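Local structure of 2-hydroxyisobutyryl-CoA synthetase (Aquincola tertiaricarbonis, 6HDX) at residues A217-P222 and F248-P253; D22-P27 and R187-A192; T306-P311 and D344-T349. The protein is a CoA synthetase of the AMP-binding (ANL) enzyme clan, with a large AMP-binding region followed by a smaller C-terminal domain. One frame throughout, in Å; residues are numbered along the deposited sequence.

Contact 1: A217-P222 and F248-P253; sequences AFYGTP and FFSGEP. With 8LH ([[(2~{R},3~{S},4~{R},5~{R})-5-(6-aminopurin-9-yl)-3,4-bis(oxidanyl)oxolan-2-yl]methoxy-oxidanyl-phosphoryl] (2~{R})-2-methyl-3-oxidanyl-propanoate), chain B; HIU ((2R)-3-hydroxy-2-methylpropanoic acid), chain C.
Pro-222 lies on the Phe-249 ring: its CA is 4.0 Å from the ring centroid and 11° off the ring normal, a CH-pi contact over the middle of the face. The proline ring and the phenylalanine side chain run antiparallel alongside one another, bringing Pro-222 CD to 3.8 Å from Phe-249 CB. The same ring turns its edge to Gly-220 O, and its CE1 reaches the edge of the Phe-218 ring.

Tyr-219 and Phe-248 meet on the other face of the sheet. Tyr-219 CB sits 4.0 Å from the Phe-248 centroid in a second CH-pi contact, while the ring planes, 55° apart, are oblique. With chi1 of 70°, Phe-248 CG is held between its backbone N and carbonyl carbon, which brings the ring across to Tyr-219.

Between these layers the strands run parallel, linked through helix 222-234 as a beta-alpha-beta crossover. Phe-248 N donates to Phe-218 O at 2.8 Å; the next rung, Ser-250 N to Gly-220 O, is weak at 3.3 Å. Thr-221 N-caps the helix through OG1, which bonds Tyr-224 N and also Phe-465 O.

At the polar edge Tyr-219 OH and Ser-250 OG are hydrogen-bonded at 2.6 Å, and a water joins Tyr-219 OH to Ser-250 O. Ser-250 OG also lies 2.7 Å from O1 of 8LH. HIU overlaps that end of 8LH, so the two probably occupy the site alternately. The chemistry grades from aromatic packing to a hydroxyl pair, consistent with Tyr-219 helping to orient the serine hydroxyl that meets the ligand.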
loop_
_atom_site.group_PDB
_atom_site.type_symbol
_atom_site.label_atom_id
_atom_site.label_comp_id
_atom_site.label_asym_id
_atom_site.label_seq_id
_atom_site.Cartn_x
_atom_site.Cartn_y
_atom_site.Cartn_z
ATOM N N ALA A 217 -12.928 8.117 10.857
ATOM C CA ALA A 217 -11.570 8.638 10.999
ATOM C C ALA A 217 -10.757 8.561 9.727
ATOM O O ALA A 217 -10.990 7.692 8.879
ATOM C CB ALA A 217 -10.846 7.956 12.158
ATOM N N PHE A 218 -9.828 9.517 9.580
ATOM C CA PHE A 218 -8.923 9.653 8.429
ATOM C C PHE A 218 -7.496 9.772 8.905
ATOM O O PHE A 218 -7.209 10.573 9.800
ATOM C CB PHE A 218 -9.290 10.909 7.598
ATOM C CG PHE A 218 -8.410 11.215 6.406
ATOM C CD1 PHE A 218 -7.218 11.925 6.558
ATOM C CD2 PHE A 218 -8.777 10.809 5.130
ATOM C CE1 PHE A 218 -6.398 12.194 5.461
ATOM C CE2 PHE A 218 -7.964 11.090 4.031
ATOM C CZ PHE A 218 -6.785 11.792 4.202
ATOM N N TYR A 219 -6.579 9.037 8.252
ATOM C CA TYR A 219 -5.153 9.145 8.521
ATOM C C TYR A 219 -4.382 9.562 7.253
ATOM O O TYR A 219 -4.604 8.993 6.175
ATOM C CB TYR A 219 -4.571 7.802 9.058
ATOM C CG TYR A 219 -3.054 7.847 9.146
ATOM C CD1 TYR A 219 -2.416 8.443 10.234
ATOM C CD2 TYR A 219 -2.259 7.389 8.092
ATOM C CE1 TYR A 219 -1.033 8.568 10.280
ATOM C CE2 TYR A 219 -0.874 7.510 8.126
ATOM C CZ TYR A 219 -0.264 8.094 9.223
ATOM O OH TYR A 219 1.096 8.214 9.242
ATOM N N GLY A 220 -3.383 10.436 7.439
ATOM C CA GLY A 220 -2.436 10.818 6.399
ATOM C C GLY A 220 -1.540 11.946 6.865
ATOM O O GLY A 220 -1.327 12.109 8.069
ATOM N N THR A 221 -1.069 12.775 5.920
ATOM C CA THR A 221 -0.266 13.965 6.252
ATOM C C THR A 221 -1.190 15.174 6.331
ATOM O O THR A 221 -2.240 15.173 5.664
ATOM C CB THR A 221 0.899 14.208 5.248
ATOM O OG1 THR A 221 0.380 14.507 3.953
ATOM C CG2 THR A 221 1.918 13.051 5.204
ATOM N N PRO A 222 -0.847 16.214 7.150
ATOM C CA PRO A 222 -1.696 17.427 7.181
ATOM C C PRO A 222 -1.813 18.100 5.797
ATOM O O PRO A 222 -2.868 18.634 5.459
ATOM C CB PRO A 222 -1.001 18.323 8.210
ATOM C CG PRO A 222 -0.035 17.440 8.954
ATOM C CD PRO A 222 0.355 16.370 8.005
ATOM N N PHE A 248 -6.325 12.203 11.919
ATOM C CA PHE A 248 -5.101 12.113 12.710
ATOM C C PHE A 248 -3.929 12.022 11.768
ATOM O O PHE A 248 -3.987 11.293 10.794
ATOM C CB PHE A 248 -5.164 11.002 13.770
ATOM C CG PHE A 248 -5.154 9.561 13.318
ATOM C CD1 PHE A 248 -6.292 8.982 12.747
ATOM C CD2 PHE A 248 -4.055 8.741 13.579
ATOM C CE1 PHE A 248 -6.295 7.633 12.372
ATOM C CE2 PHE A 248 -4.076 7.382 13.235
ATOM C CZ PHE A 248 -5.192 6.841 12.626
ATOM N N PHE A 249 -2.932 12.856 11.980
ATOM C CA PHE A 249 -1.806 12.992 11.060
ATOM C C PHE A 249 -0.448 12.784 11.683
ATOM O O PHE A 249 -0.237 13.075 12.871
ATOM C CB PHE A 249 -1.803 14.426 10.446
ATOM C CG PHE A 249 -3.110 14.930 9.888
ATOM C CD1 PHE A 249 -3.720 14.289 8.812
ATOM C CD2 PHE A 249 -3.713 16.074 10.410
ATOM C CE1 PHE A 249 -4.937 14.742 8.312
ATOM C CE2 PHE A 249 -4.920 16.547 9.888
ATOM C CZ PHE A 249 -5.517 15.882 8.839
ATOM N N SER A 250 0.509 12.422 10.813
ATOM C CA SER A 250 1.935 12.302 11.128
ATOM C C SER A 250 2.746 12.546 9.849
ATOM O O SER A 250 2.175 12.579 8.747
ATOM C CB SER A 250 2.246 10.936 11.743
ATOM O OG SER A 250 2.319 9.900 10.779
ATOM N N GLY A 251 4.063 12.727 10.009
ATOM C CA GLY A 251 4.987 12.840 8.892
ATOM C C GLY A 251 5.661 14.174 8.735
ATOM O O GLY A 251 6.716 14.248 8.116
ATOM N N GLU A 252 5.046 15.244 9.270
ATOM C CA GLU A 252 5.521 16.615 9.145
ATOM C C GLU A 252 4.715 17.496 10.097
ATOM O O GLU A 252 3.626 17.080 10.531
ATOM C CB GLU A 252 5.301 17.118 7.688
ATOM C CG GLU A 252 3.874 16.933 7.171
ATOM C CD GLU A 252 3.524 17.615 5.869
ATOM O OE1 GLU A 252 4.446 18.051 5.149
ATOM O OE2 GLU A 252 2.318 17.709 5.559
ATOM N N PRO A 253 5.164 18.751 10.358
ATOM C CA PRO A 253 4.348 19.660 11.183
ATOM C C PRO A 253 3.061 20.041 10.436
ATOM O O PRO A 253 2.970 19.863 9.213
ATOM C CB PRO A 253 5.265 20.874 11.393
ATOM C CG PRO A 253 6.635 20.431 10.974
ATOM C CD PRO A 253 6.402 19.427 9.902
HETATM C C1 8LH B . 6.903 15.395 12.309
HETATM C C2 8LH B . 5.794 14.803 12.785
HETATM C C3 8LH B . 4.900 15.550 13.484
HETATM C C4 8LH B . 6.952 13.322 11.694
HETATM N N1 8LH B . 5.128 16.839 13.769
HETATM N N2 8LH B . 7.135 16.713 12.503
HETATM O O1 8LH B . 4.903 9.383 10.026
HETATM C C5 8LH B . 5.651 9.071 11.179
HETATM C C6 8LH B . 6.955 8.404 10.711
HETATM C C7 8LH B . 6.686 7.084 9.964
HETATM C C8 8LH B . 7.802 9.363 9.840
HETATM O O2 8LH B . 7.307 10.337 9.267
HETATM O O3 8LH B . 9.126 9.038 9.790
HETATM P P1 8LH B . 10.138 9.731 8.790
HETATM O O4 8LH B . 9.418 9.551 7.408
HETATM O O5 8LH B . 11.498 9.188 8.859
HETATM O O6 8LH B . 10.189 11.275 9.199
HETATM C C9 8LH B . 10.455 11.626 10.556
HETATM C C10 8LH B . 10.561 13.127 10.621
HETATM O O7 8LH B . 9.331 13.695 10.097
HETATM C C11 8LH B . 10.612 13.535 12.041
HETATM O O8 8LH B . 11.964 13.479 12.534
HETATM C C12 8LH B . 10.075 14.984 11.940
HETATM O O9 8LH B . 11.079 15.925 11.366
HETATM C C13 8LH B . 8.935 14.797 10.957
HETATM N N3 8LH B . 7.612 14.483 11.637
HETATM N N4 8LH B . 5.831 13.523 12.386
HETATM C C14 8LH B . 6.264 17.475 13.265
HETATM N N5 8LH B . 3.775 14.987 13.909
HETATM O O1 HIU C . 6.386 9.888 12.466
HETATM C C1 HIU C . 6.677 9.561 11.177
HETATM O O2 HIU C . 6.961 10.397 10.321
HETATM C C2 HIU C . 6.456 8.064 10.829
HETATM C C3 HIU C . 7.220 7.552 9.592
HETATM C C4 HIU C . 4.989 7.907 10.545
HETATM O O3 HIU C . 4.547 8.987 9.743
HETATM O O HOH W 1 1.686 10.164 7.326
#

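Contact 2: D22-P27 and R187-A192; sequences DENYLP and RLRAKA
Arg-187 presents the end of its guanidinium to Tyr-25 O, with NH1 at 2.8 Å and NH2 at 3.1 Å from that one oxygen. Tyr-25 O lies in the guanidinium plane, and NH1 approaches it on a lone pair. NH1 has a second acceptor, Asp-22 O, also 2.8 Å away but tilted 26° out of the plane. A bend at chi2 (53°) in the Arg-187 chain helps turn the group toward the loop.

Glu-23 O sits over the face of this guanidinium, centred 3.3 Å above the plane. That oxygen's own bonds go to Arg-189, whose NH2 and NH1 grip it end-on at 2.8 Å and 2.9 Å respectively, with the oxygen close to the Arg-189 guanidinium plane. One arginine thus offers Glu-23 O a face and the other an edge.

The second arginine departs from the end of helix 176-187 at a Schellman motif, where Arg-189 takes positive phi before the chain enters strand 191-193, outermost of the parallel sheet within this chain. Opposite it, residues 22-27 have no regular structure; an Asx turn, in which Asp-22 OD1 accepts from Asn-24 N, accompanies the bend in which the carbonyls of Asp-22, Glu-23 and Tyr-25 face the arginines.

The Glu-23 carboxylate crosses Arg-187 obliquely, its plane 57° from the guanidinium, and OE2 forms a salt bridge of 3.5 Å with Arg-187 NE. OE2 is shared with Arg-145, and OE1 bonds Asn-149, both on helix 141-157. Leu-26 adds an apolar touch, its CD2 4.0 Å from Arg-189 CG. Arg-189 also packs against Arg-141 of the second subunit, and Ala-192 makes backbone hydrogen bonds to that subunit.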
loop_
_atom_site.group_PDB
_atom_site.type_symbol
_atom_site.label_atom_id
_atom_site.label_comp_id
_atom_site.label_asym_id
_atom_site.label_seq_id
_atom_site.Cartn_x
_atom_site.Cartn_y
_atom_site.Cartn_z
ATOM N N ASP A 22 -2.221 -9.672 24.825
ATOM C CA ASP A 22 -3.448 -10.425 24.601
ATOM C C ASP A 22 -4.112 -9.728 23.383
ATOM O O ASP A 22 -4.447 -8.534 23.442
ATOM C CB ASP A 22 -4.357 -10.363 25.852
ATOM C CG ASP A 22 -5.721 -11.039 25.736
ATOM O OD1 ASP A 22 -6.098 -11.436 24.616
ATOM O OD2 ASP A 22 -6.440 -11.113 26.761
ATOM N N GLU A 23 -4.232 -10.474 22.267
ATOM C CA GLU A 23 -4.799 -10.018 20.996
ATOM C C GLU A 23 -6.327 -9.905 21.047
ATOM O O GLU A 23 -6.913 -9.262 20.176
ATOM C CB GLU A 23 -4.371 -10.953 19.834
ATOM C CG GLU A 23 -2.894 -10.905 19.458
ATOM C CD GLU A 23 -2.389 -9.585 18.907
ATOM O OE1 GLU A 23 -1.182 -9.297 19.066
ATOM O OE2 GLU A 23 -3.199 -8.830 18.326
ATOM N N ASN A 24 -6.964 -10.513 22.069
ATOM C CA ASN A 24 -8.419 -10.512 22.249
ATOM C C ASN A 24 -8.950 -9.449 23.206
ATOM O O ASN A 24 -10.171 -9.304 23.333
ATOM C CB ASN A 24 -8.907 -11.903 22.662
ATOM C CG ASN A 24 -8.694 -12.899 21.560
ATOM O OD1 ASN A 24 -9.017 -12.650 20.388
ATOM N ND2 ASN A 24 -8.037 -13.989 21.893
ATOM N N TYR A 25 -8.063 -8.701 23.862
ATOM C CA TYR A 25 -8.487 -7.654 24.778
ATOM C C TYR A 25 -9.026 -6.398 24.071
ATOM O O TYR A 25 -8.381 -5.849 23.173
ATOM C CB TYR A 25 -7.359 -7.292 25.753
ATOM C CG TYR A 25 -7.623 -6.012 26.517
ATOM C CD1 TYR A 25 -8.498 -5.991 27.600
ATOM C CD2 TYR A 25 -7.050 -4.805 26.115
ATOM C CE1 TYR A 25 -8.763 -4.813 28.294
ATOM C CE2 TYR A 25 -7.332 -3.615 26.783
ATOM C CZ TYR A 25 -8.180 -3.627 27.880
ATOM O OH TYR A 25 -8.441 -2.474 28.569
ATOM N N LEU A 26 -10.203 -5.938 24.523
ATOM C CA LEU A 26 -10.835 -4.674 24.136
ATOM C C LEU A 26 -11.224 -3.983 25.452
ATOM O O LEU A 26 -11.799 -4.640 26.331
ATOM C CB LEU A 26 -12.095 -4.845 23.253
ATOM C CG LEU A 26 -11.952 -4.948 21.715
ATOM C CD1 LEU A 26 -10.848 -4.021 21.146
ATOM C CD2 LEU A 26 -11.740 -6.366 21.298
ATOM N N PRO A 27 -10.894 -2.679 25.633
ATOM C CA PRO A 27 -11.291 -1.997 26.882
ATOM C C PRO A 27 -12.817 -1.904 27.006
ATOM O O PRO A 27 -13.504 -2.068 25.977
ATOM C CB PRO A 27 -10.648 -0.593 26.757
ATOM C CG PRO A 27 -9.726 -0.675 25.604
ATOM C CD PRO A 27 -10.226 -1.752 24.699
ATOM N N ARG A 187 -5.903 -3.922 14.882
ATOM C CA ARG A 187 -5.915 -4.347 16.293
ATOM C C ARG A 187 -7.096 -3.730 17.103
ATOM O O ARG A 187 -7.679 -4.401 17.957
ATOM C CB ARG A 187 -4.548 -4.074 16.960
ATOM C CG ARG A 187 -4.416 -4.522 18.432
ATOM C CD ARG A 187 -4.798 -5.983 18.681
ATOM N NE ARG A 187 -4.860 -6.308 20.117
ATOM C CZ ARG A 187 -5.935 -6.167 20.889
ATOM N NH1 ARG A 187 -5.880 -6.482 22.175
ATOM N NH2 ARG A 187 -7.071 -5.701 20.382
ATOM N N LEU A 188 -7.473 -2.479 16.781
ATOM C CA LEU A 188 -8.599 -1.782 17.416
ATOM C C LEU A 188 -9.963 -2.405 17.021
ATOM O O LEU A 188 -11.004 -2.036 17.575
ATOM C CB LEU A 188 -8.535 -0.290 16.986
ATOM C CG LEU A 188 -9.577 0.694 17.580
ATOM C CD1 LEU A 188 -9.596 0.629 19.115
ATOM C CD2 LEU A 188 -9.295 2.111 17.077
ATOM N N ARG A 189 -9.946 -3.349 16.053
ATOM C CA ARG A 189 -11.127 -4.001 15.468
ATOM C C ARG A 189 -11.998 -2.951 14.758
ATOM O O ARG A 189 -13.221 -3.031 14.746
ATOM C CB ARG A 189 -11.924 -4.889 16.459
ATOM C CG ARG A 189 -11.081 -5.743 17.404
ATOM C CD ARG A 189 -10.725 -7.082 16.828
ATOM N NE ARG A 189 -9.278 -7.300 16.791
ATOM C CZ ARG A 189 -8.594 -7.975 17.709
ATOM N NH1 ARG A 189 -7.286 -8.152 17.572
ATOM N NH2 ARG A 189 -9.214 -8.483 18.767
ATOM N N ALA A 190 -11.341 -1.943 14.167
ATOM C CA ALA A 190 -12.017 -0.924 13.370
ATOM C C ALA A 190 -12.197 -1.550 11.978
ATOM O O ALA A 190 -11.643 -2.617 11.719
ATOM C CB ALA A 190 -11.139 0.334 13.276
ATOM N N LYS A 191 -12.967 -0.922 11.097
ATOM C CA LYS A 191 -13.054 -1.393 9.714
ATOM C C LYS A 191 -11.877 -0.711 8.983
ATOM O O LYS A 191 -11.983 0.463 8.631
ATOM C CB LYS A 191 -14.381 -0.979 9.067
ATOM C CG LYS A 191 -15.595 -1.702 9.579
ATOM C CD LYS A 191 -16.825 -0.940 9.137
ATOM C CE LYS A 191 -18.099 -1.632 9.538
ATOM N NZ LYS A 191 -18.364 -1.540 11.005
ATOM N N ALA A 192 -10.721 -1.389 8.866
ATOM C CA ALA A 192 -9.540 -0.762 8.227
ATOM C C ALA A 192 -9.774 -0.556 6.746
ATOM O O ALA A 192 -10.050 -1.515 6.035
ATOM C CB ALA A 192 -8.286 -1.607 8.444
#

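Contact 3: T306-P311 and D344-T349; sequences TEVCDP and DLTLWT. With 8LH ([[(2~{R},3~{S},4~{R},5~{R})-5-(6-aminopurin-9-yl)-3,4-bis(oxidanyl)oxolan-2-yl]methoxy-oxidanyl-phosphoryl] (2~{R})-2-methyl-3-oxidanyl-propanoate), chain B.
Asp-344 holds the ribose of 8LH with both carboxylate oxygens: OD1 accepts from O9 and OD2 from O8, each pair 2.6 Å apart. The two neighbouring hydroxyls of the sugar thus meet one carboxylate side by side, which limits how the ribose can turn. Asp-344 CG stands anti to its carbonyl carbon (chi1 -63°), carrying the carboxylate to the ligand.

Further along 344-349 the chain turns to apolar packing against residues 306-311. Val-308 CB rests over the indole of Trp-348, 3.6 Å from the centroid of the five-membered ring and 11° off its normal, a CH-pi contact on the face. Val-308 CG2 lies 3.7 Å from both Trp-348 CD2 and Thr-346 CG2, between the threonine methyl and the indole, with CG1 close by. At the six-membered end of the indole, Trp-348 CZ3 comes to 3.6 Å from Thr-306 O.

The polar ends are satisfied outside these two segments: Trp-348 NE1 donates to Val-317 O, which probably helps set the rotation of the indole, and Thr-346 OG1 bonds Gly-365 O.

Strands 304-310 and 340-347 are not neighbours. Strand 322-329 lies between them, antiparallel to both, so Val-308 and its partners meet across the intervening strand, where Thr-346 also touches Pro-325. The packing belongs to one face of an antiparallel sheet, from whose strand 340-347 an aspartate grips the ribose hydroxyls, a feature characteristic of the nucleotide site in AMP-binding enzymes of the ANL clan.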
loop_
_atom_site.group_PDB
_atom_site.type_symbol
_atom_site.label_atom_id
_atom_site.label_comp_id
_atom_site.label_asym_id
_atom_site.label_seq_id
_atom_site.Cartn_x
_atom_site.Cartn_y
_atom_site.Cartn_z
ATOM N N THR A 306 10.789 9.101 25.837
ATOM C CA THR A 306 11.152 10.350 25.170
ATOM C C THR A 306 11.907 11.270 26.152
ATOM O O THR A 306 11.435 11.519 27.263
ATOM C CB THR A 306 9.889 11.066 24.600
ATOM O OG1 THR A 306 9.249 10.240 23.640
ATOM C CG2 THR A 306 10.203 12.427 23.954
ATOM N N GLU A 307 13.034 11.821 25.700
ATOM C CA GLU A 307 13.803 12.816 26.434
ATOM C C GLU A 307 13.927 14.022 25.525
ATOM O O GLU A 307 14.353 13.865 24.383
ATOM C CB GLU A 307 15.213 12.311 26.756
ATOM C CG GLU A 307 15.280 11.037 27.565
ATOM C CD GLU A 307 16.662 10.421 27.531
ATOM O OE1 GLU A 307 16.965 9.705 26.549
ATOM O OE2 GLU A 307 17.462 10.700 28.452
ATOM N N VAL A 308 13.568 15.217 26.000
ATOM C CA VAL A 308 13.757 16.437 25.202
ATOM C C VAL A 308 15.065 17.031 25.731
ATOM O O VAL A 308 15.156 17.404 26.893
ATOM C CB VAL A 308 12.524 17.374 25.218
ATOM C CG1 VAL A 308 12.834 18.738 24.615
ATOM C CG2 VAL A 308 11.359 16.714 24.488
ATOM N N CYS A 309 16.104 16.999 24.892
ATOM C CA CYS A 309 17.476 17.295 25.266
ATOM C C CYS A 309 18.068 18.552 24.659
ATOM O O CYS A 309 17.701 18.979 23.562
ATOM C CB CYS A 309 18.360 16.084 24.953
ATOM S SG CYS A 309 17.877 14.561 25.818
ATOM N N ASP A 310 19.068 19.088 25.356
ATOM C CA ASP A 310 19.851 20.193 24.866
ATOM C C ASP A 310 20.825 19.571 23.817
ATOM O O ASP A 310 21.575 18.653 24.158
ATOM C CB ASP A 310 20.617 20.815 26.044
ATOM C CG ASP A 310 21.392 22.082 25.760
ATOM O OD1 ASP A 310 21.682 22.353 24.573
ATOM O OD2 ASP A 310 21.756 22.781 26.734
ATOM N N PRO A 311 20.789 20.034 22.536
ATOM C CA PRO A 311 21.682 19.463 21.502
ATOM C C PRO A 311 23.183 19.599 21.780
ATOM O O PRO A 311 23.990 18.846 21.218
ATOM C CB PRO A 311 21.279 20.238 20.237
ATOM C CG PRO A 311 19.886 20.713 20.507
ATOM C CD PRO A 311 19.929 21.086 21.954
ATOM N N ASP A 344 15.163 17.023 15.696
ATOM C CA ASP A 344 13.995 17.899 15.594
ATOM C C ASP A 344 13.977 18.879 16.725
ATOM O O ASP A 344 14.708 18.693 17.689
ATOM C CB ASP A 344 12.693 17.084 15.610
ATOM C CG ASP A 344 12.560 16.143 14.434
ATOM O OD1 ASP A 344 12.681 16.611 13.301
ATOM O OD2 ASP A 344 12.308 14.925 14.660
ATOM N N LEU A 345 13.120 19.911 16.634
ATOM C CA LEU A 345 12.964 20.863 17.719
ATOM C C LEU A 345 11.542 20.797 18.252
ATOM O O LEU A 345 10.596 20.639 17.478
ATOM C CB LEU A 345 13.349 22.302 17.309
ATOM C CG LEU A 345 13.558 23.259 18.481
ATOM C CD1 LEU A 345 14.870 22.979 19.202
ATOM C CD2 LEU A 345 13.457 24.708 18.047
ATOM N N THR A 346 11.408 20.897 19.583
ATOM C CA THR A 346 10.139 20.915 20.307
ATOM C C THR A 346 10.318 21.647 21.651
ATOM O O THR A 346 11.424 22.031 22.023
ATOM C CB THR A 346 9.577 19.471 20.496
ATOM O OG1 THR A 346 8.215 19.551 20.890
ATOM C CG2 THR A 346 10.334 18.663 21.542
ATOM N N LEU A 347 9.214 21.802 22.368
ATOM C CA LEU A 347 9.084 22.319 23.720
ATOM C C LEU A 347 8.241 21.278 24.458
ATOM O O LEU A 347 7.204 20.828 23.935
ATOM C CB LEU A 347 8.356 23.678 23.739
ATOM C CG LEU A 347 8.451 24.453 25.067
ATOM C CD1 LEU A 347 8.561 25.925 24.822
ATOM C CD2 LEU A 347 7.261 24.189 25.960
ATOM N N TRP A 348 8.664 20.931 25.680
ATOM C CA TRP A 348 7.917 20.003 26.512
ATOM C C TRP A 348 7.572 20.630 27.855
ATOM O O TRP A 348 8.305 21.483 28.346
ATOM C CB TRP A 348 8.593 18.599 26.636
ATOM C CG TRP A 348 9.811 18.444 27.523
ATOM C CD1 TRP A 348 10.654 19.423 27.970
ATOM C CD2 TRP A 348 10.357 17.202 27.993
ATOM N NE1 TRP A 348 11.672 18.868 28.717
ATOM C CE2 TRP A 348 11.505 17.510 28.760
ATOM C CE3 TRP A 348 9.990 15.850 27.830
ATOM C CZ2 TRP A 348 12.294 16.515 29.356
ATOM C CZ3 TRP A 348 10.765 14.870 28.428
ATOM C CH2 TRP A 348 11.909 15.201 29.169
ATOM N N THR A 349 6.406 20.266 28.394
ATOM C CA THR A 349 5.897 20.716 29.696
ATOM C C THR A 349 5.396 19.476 30.441
ATOM O O THR A 349 5.251 18.411 29.827
ATOM C CB THR A 349 4.781 21.768 29.531
ATOM O OG1 THR A 349 3.714 21.212 28.756
ATOM C CG2 THR A 349 5.281 23.092 28.919
HETATM C C1 8LH B . 6.903 15.395 12.309
HETATM C C2 8LH B . 5.794 14.803 12.785
HETATM C C3 8LH B . 4.900 15.550 13.484
HETATM C C4 8LH B . 6.952 13.322 11.694
HETATM N N1 8LH B . 5.128 16.839 13.769
HETATM N N2 8LH B . 7.135 16.713 12.503
HETATM O O1 8LH B . 4.903 9.383 10.026
HETATM C C5 8LH B . 5.651 9.071 11.179
HETATM C C6 8LH B . 6.955 8.404 10.711
HETATM C C7 8LH B . 6.686 7.084 9.964
HETATM C C8 8LH B . 7.802 9.363 9.840
HETATM O O2 8LH B . 7.307 10.337 9.267
HETATM O O3 8LH B . 9.126 9.038 9.790
HETATM P P1 8LH B . 10.138 9.731 8.790
HETATM O O4 8LH B . 9.418 9.551 7.408
HETATM O O5 8LH B . 11.498 9.188 8.859
HETATM O O6 8LH B . 10.189 11.275 9.199
HETATM C C9 8LH B . 10.455 11.626 10.556
HETATM C C10 8LH B . 10.561 13.127 10.621
HETATM O O7 8LH B . 9.331 13.695 10.097
HETATM C C11 8LH B . 10.612 13.535 12.041
HETATM O O8 8LH B . 11.964 13.479 12.534
HETATM C C12 8LH B . 10.075 14.984 11.940
HETATM O O9 8LH B . 11.079 15.925 11.366
HETATM C C13 8LH B . 8.935 14.797 10.957
HETATM N N3 8LH B . 7.612 14.483 11.637
HETATM N N4 8LH B . 5.831 13.523 12.386
HETATM C C14 8LH B . 6.264 17.475 13.265
HETATM N N5 8LH B . 3.775 14.987 13.909
#

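Contact 2 closes before contact 1 opens along the chain, and contact 3 comes last. Contacts 1 and 2 both reach the five-stranded parallel sheet: 217-222 and 248-253 use adjacent inner strands, whereas 187-192 runs into strand 191-193, outermost within this chain; their centres are about 21 Å apart. Contact 3 belongs to the separate antiparallel sheet, its centre about 21 Å from that of contact 1 and about 32 Å from that of contact 2. Contacts 1 and 3 do not touch, yet both reach 8LH, so loops and strands of two sheets converge on one ligand. Contact 2 joins the loop 22-27 to the C-terminal end of helix 176-187, near the second subunit.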